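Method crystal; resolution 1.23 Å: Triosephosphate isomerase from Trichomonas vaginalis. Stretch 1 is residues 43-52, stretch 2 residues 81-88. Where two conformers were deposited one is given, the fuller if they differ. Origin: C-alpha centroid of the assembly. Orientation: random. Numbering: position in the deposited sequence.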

# COMPACT_ATOMS: atom_id res chain seq x y z
N PRO A 43 6.98 -3.46 -6.07
CA PRO A 43 6.04 -2.44 -5.56
C PRO A 43 4.88 -2.21 -6.50
O PRO A 43 5.02 -2.28 -7.73
CB PRO A 43 6.91 -1.18 -5.45
CG PRO A 43 8.29 -1.72 -5.20
CD PRO A 43 8.37 -2.97 -6.02
N PHE A 44 3.72 -1.88 -5.94
CA PHE A 44 2.51 -1.73 -6.74
C PHE A 44 2.70 -0.85 -7.96
O PHE A 44 2.20 -1.16 -9.04
CB PHE A 44 1.36 -1.13 -5.93
CG PHE A 44 0.84 -1.98 -4.80
CD1 PHE A 44 0.29 -3.23 -5.03
CD2 PHE A 44 0.84 -1.49 -3.52
CE1 PHE A 44 -0.24 -3.97 -3.96
CE2 PHE A 44 0.31 -2.23 -2.45
CZ PHE A 44 -0.22 -3.46 -2.69
N ILE A 45 3.38 0.28 -7.77
CA ILE A 45 3.48 1.29 -8.82
C ILE A 45 4.37 0.82 -9.97
O ILE A 45 4.29 1.38 -11.08
CB ILE A 45 3.96 2.61 -8.20
CG1 ILE A 45 3.68 3.79 -9.14
CG2 ILE A 45 5.42 2.56 -7.78
CD1 ILE A 45 4.01 5.16 -8.54
N PHE A 46 5.19 -0.20 -9.74
CA PHE A 46 6.00 -0.81 -10.80
C PHE A 46 5.36 -2.05 -11.41
O PHE A 46 5.88 -2.58 -12.40
CB PHE A 46 7.39 -1.20 -10.27
CG PHE A 46 8.24 -0.05 -9.78
CD1 PHE A 46 8.16 1.23 -10.33
CD2 PHE A 46 9.14 -0.25 -8.76
CE1 PHE A 46 8.97 2.27 -9.82
CE2 PHE A 46 9.94 0.79 -8.26
CZ PHE A 46 9.87 2.04 -8.81
N LEU A 47 4.25 -2.53 -10.89
CA LEU A 47 3.65 -3.75 -11.42
C LEU A 47 3.25 -3.63 -12.89
O LEU A 47 3.46 -4.58 -13.64
CB LEU A 47 2.47 -4.21 -10.57
CG LEU A 47 2.82 -4.73 -9.16
CD1 LEU A 47 1.57 -5.06 -8.40
CD2 LEU A 47 3.71 -5.94 -9.19
N PRO A 48 2.68 -2.49 -13.33
CA PRO A 48 2.36 -2.42 -14.76
C PRO A 48 3.57 -2.59 -15.67
O PRO A 48 3.50 -3.29 -16.67
CB PRO A 48 1.66 -1.06 -14.90
CG PRO A 48 1.06 -0.83 -13.54
CD PRO A 48 2.12 -1.34 -12.59
N THR A 49 4.64 -1.88 -15.36
CA THR A 49 5.92 -1.97 -16.07
C THR A 49 6.35 -3.41 -16.15
O THR A 49 6.71 -3.94 -17.21
CB THR A 49 7.04 -1.19 -15.33
OG1 THR A 49 6.74 0.20 -15.34
CG2 THR A 49 8.38 -1.37 -15.99
N LEU A 50 6.34 -4.05 -14.99
CA LEU A 50 6.87 -5.38 -14.84
C LEU A 50 6.04 -6.39 -15.65
O LEU A 50 6.57 -7.25 -16.34
CB LEU A 50 6.96 -5.75 -13.35
CG LEU A 50 7.59 -7.09 -12.95
CD1 LEU A 50 9.01 -7.20 -13.40
CD2 LEU A 50 7.51 -7.29 -11.48
N GLN A 51 4.72 -6.27 -15.59
CA GLN A 51 3.83 -7.10 -16.34
C GLN A 51 4.02 -6.91 -17.83
O GLN A 51 4.01 -7.90 -18.59
CB GLN A 51 2.38 -6.87 -15.91
CG GLN A 51 1.36 -7.74 -16.67
CD GLN A 51 1.44 -9.21 -16.32
OE1 GLN A 51 2.05 -9.61 -15.33
NE2 GLN A 51 0.81 -10.04 -17.14
N GLN A 52 4.19 -5.68 -18.30
CA GLN A 52 4.43 -5.41 -19.70
C GLN A 52 5.74 -5.97 -20.21
O GLN A 52 5.80 -6.56 -21.30
CB GLN A 52 4.39 -3.90 -19.93
N MET A 81 -7.89 -5.01 -9.04
CA MET A 81 -7.04 -4.03 -9.72
C MET A 81 -5.82 -4.74 -10.28
O MET A 81 -5.42 -4.52 -11.43
CB MET A 81 -6.59 -2.95 -8.76
CG MET A 81 -7.69 -2.12 -8.13
SD MET A 81 -6.96 -1.01 -6.90
CE MET A 81 -8.46 -0.35 -6.14
N ILE A 82 -5.20 -5.58 -9.47
CA ILE A 82 -4.02 -6.34 -9.85
C ILE A 82 -4.37 -7.31 -10.97
O ILE A 82 -3.65 -7.40 -11.98
CB ILE A 82 -3.46 -7.05 -8.61
CG1 ILE A 82 -2.93 -6.02 -7.59
CG2 ILE A 82 -2.39 -8.07 -8.97
CD1 ILE A 82 -2.88 -6.58 -6.18
N LYS A 83 -5.47 -8.02 -10.83
CA LYS A 83 -5.89 -8.97 -11.85
C LYS A 83 -6.18 -8.28 -13.17
O LYS A 83 -6.03 -8.90 -14.24
CB LYS A 83 -7.11 -9.75 -11.40
CG LYS A 83 -6.86 -10.72 -10.27
CD LYS A 83 -8.09 -11.56 -10.03
CE LYS A 83 -8.27 -12.62 -11.14
NZ LYS A 83 -7.18 -13.62 -11.22
N SER A 84 -6.57 -7.01 -13.16
CA SER A 84 -6.93 -6.33 -14.40
C SER A 84 -5.71 -6.08 -15.28
O SER A 84 -5.87 -5.81 -16.48
CB SER A 84 -7.69 -5.03 -14.11
OG SER A 84 -6.86 -3.93 -13.73
N PHE A 85 -4.51 -6.19 -14.73
CA PHE A 85 -3.27 -6.16 -15.51
C PHE A 85 -2.82 -7.55 -15.94
O PHE A 85 -1.84 -7.66 -16.66
CB PHE A 85 -2.15 -5.47 -14.73
CG PHE A 85 -2.35 -4.00 -14.57
CD1 PHE A 85 -1.88 -3.11 -15.51
CD2 PHE A 85 -3.06 -3.49 -13.50
CE1 PHE A 85 -2.08 -1.74 -15.36
CE2 PHE A 85 -3.26 -2.14 -13.35
CZ PHE A 85 -2.78 -1.26 -14.28
N GLY A 86 -3.53 -8.60 -15.53
CA GLY A 86 -3.11 -9.97 -15.83
C GLY A 86 -2.19 -10.59 -14.81
O GLY A 86 -1.62 -11.67 -15.05
N ILE A 87 -2.06 -9.97 -13.65
CA ILE A 87 -1.17 -10.45 -12.57
C ILE A 87 -1.93 -11.42 -11.69
O ILE A 87 -3.05 -11.14 -11.30
CB ILE A 87 -0.66 -9.25 -11.76
CG1 ILE A 87 0.18 -8.34 -12.66
CG2 ILE A 87 0.12 -9.72 -10.54
CD1 ILE A 87 0.44 -6.98 -12.09
N GLU A 88 -1.31 -12.55 -11.38
CA GLU A 88 -1.97 -13.68 -10.76
C GLU A 88 -1.52 -14.03 -9.35
O GLU A 88 -2.09 -14.94 -8.75
CB GLU A 88 -1.75 -14.96 -11.64
CG GLU A 88 -1.75 -14.79 -13.20
CD GLU A 88 -1.16 -15.99 -13.98
OE1 GLU A 88 -0.96 -17.08 -13.37
OE2 GLU A 88 -0.90 -15.84 -15.21
O HOH W 1 0.52 -13.19 -16.67

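Two segments of a chain can pack against each other without a single direct hydrogen bond between them, relying on shape, apolar contact and a shared water. The two stretches of triosephosphate isomerase from Trichomonas vaginalis illustrate the principle, burying 348 Å² where the end of one helix and the loop after it meet the 3-10 segment and helix of stretch 1.

Along stretch 2, Met-81 takes no part in the contact, though its carbonyl O accepts a hydrogen bond from Ser-84 OG at 2.8 Å. The first residue to reach across is Ile-82. Its CA-to-CB bond points sideways, but with chi1 m and chi2 t the end of the side chain comes nearer, and CD1 lies 4.3 Å from Phe-44 CE1. Both residues are buried, a setting in which an aliphatic branch and an aromatic ring can pack without leaving a polar group unsatisfied.

Lys-83 and Ser-84 make no contact with stretch 1, but Lys-83 opens the type I turn that ends at Gly-86. Within that turn Phe-85 points toward stretch 1 and offers a ring face to Pro-48. The proline CG stands 4.2 Å from the centroid of the Phe-85 ring, 27° off the ring normal, in a CH-pi contact; its closest approach is 3.7 Å, from CG to Phe-85 CE1. The compact proline ring suits this role, presenting its CH groups to the aromatic surface from a fixed scaffold. The backbone of Phe-85 contributes too, its carbonyl O lying 3.2 Å from Gln-51 CG.

Gly-86 is the first residue after the helix to leave helical phi/psi, in a Schellman motif, with phi at 90°. Glycine fits for two reasons: a CB here would be jammed against the carbonyl O of Phe-85, and its ideal position would be only 3.2 Å from Gln-51 NE2. Gly-86 O is 3.6 Å from Gln-51 NE2, a pair not directly hydrogen-bonded; a water beside the two atoms links them, accepting from Gln-51 NE2 at 3.2 Å and donating to Gly-86 O at 3.1 Å. The same water makes a weak hydrogen bond to Glu-88 OE2 at 3.3 Å.

Ile-87 again directs its CA-to-CB bond toward stretch 1. Its CD1 packs 3.8 Å from Leu-47 CB, while its CG1 lies 3.5 Å from Gln-51 OE1. Leu-47 and Ile-87 are both buried, whereas Gln-51 is partly exposed: its methylene carbons can lie against the loop while its amide reaches the water. Glu-88 has no direct contact with stretch 1 and joins it through that water alone.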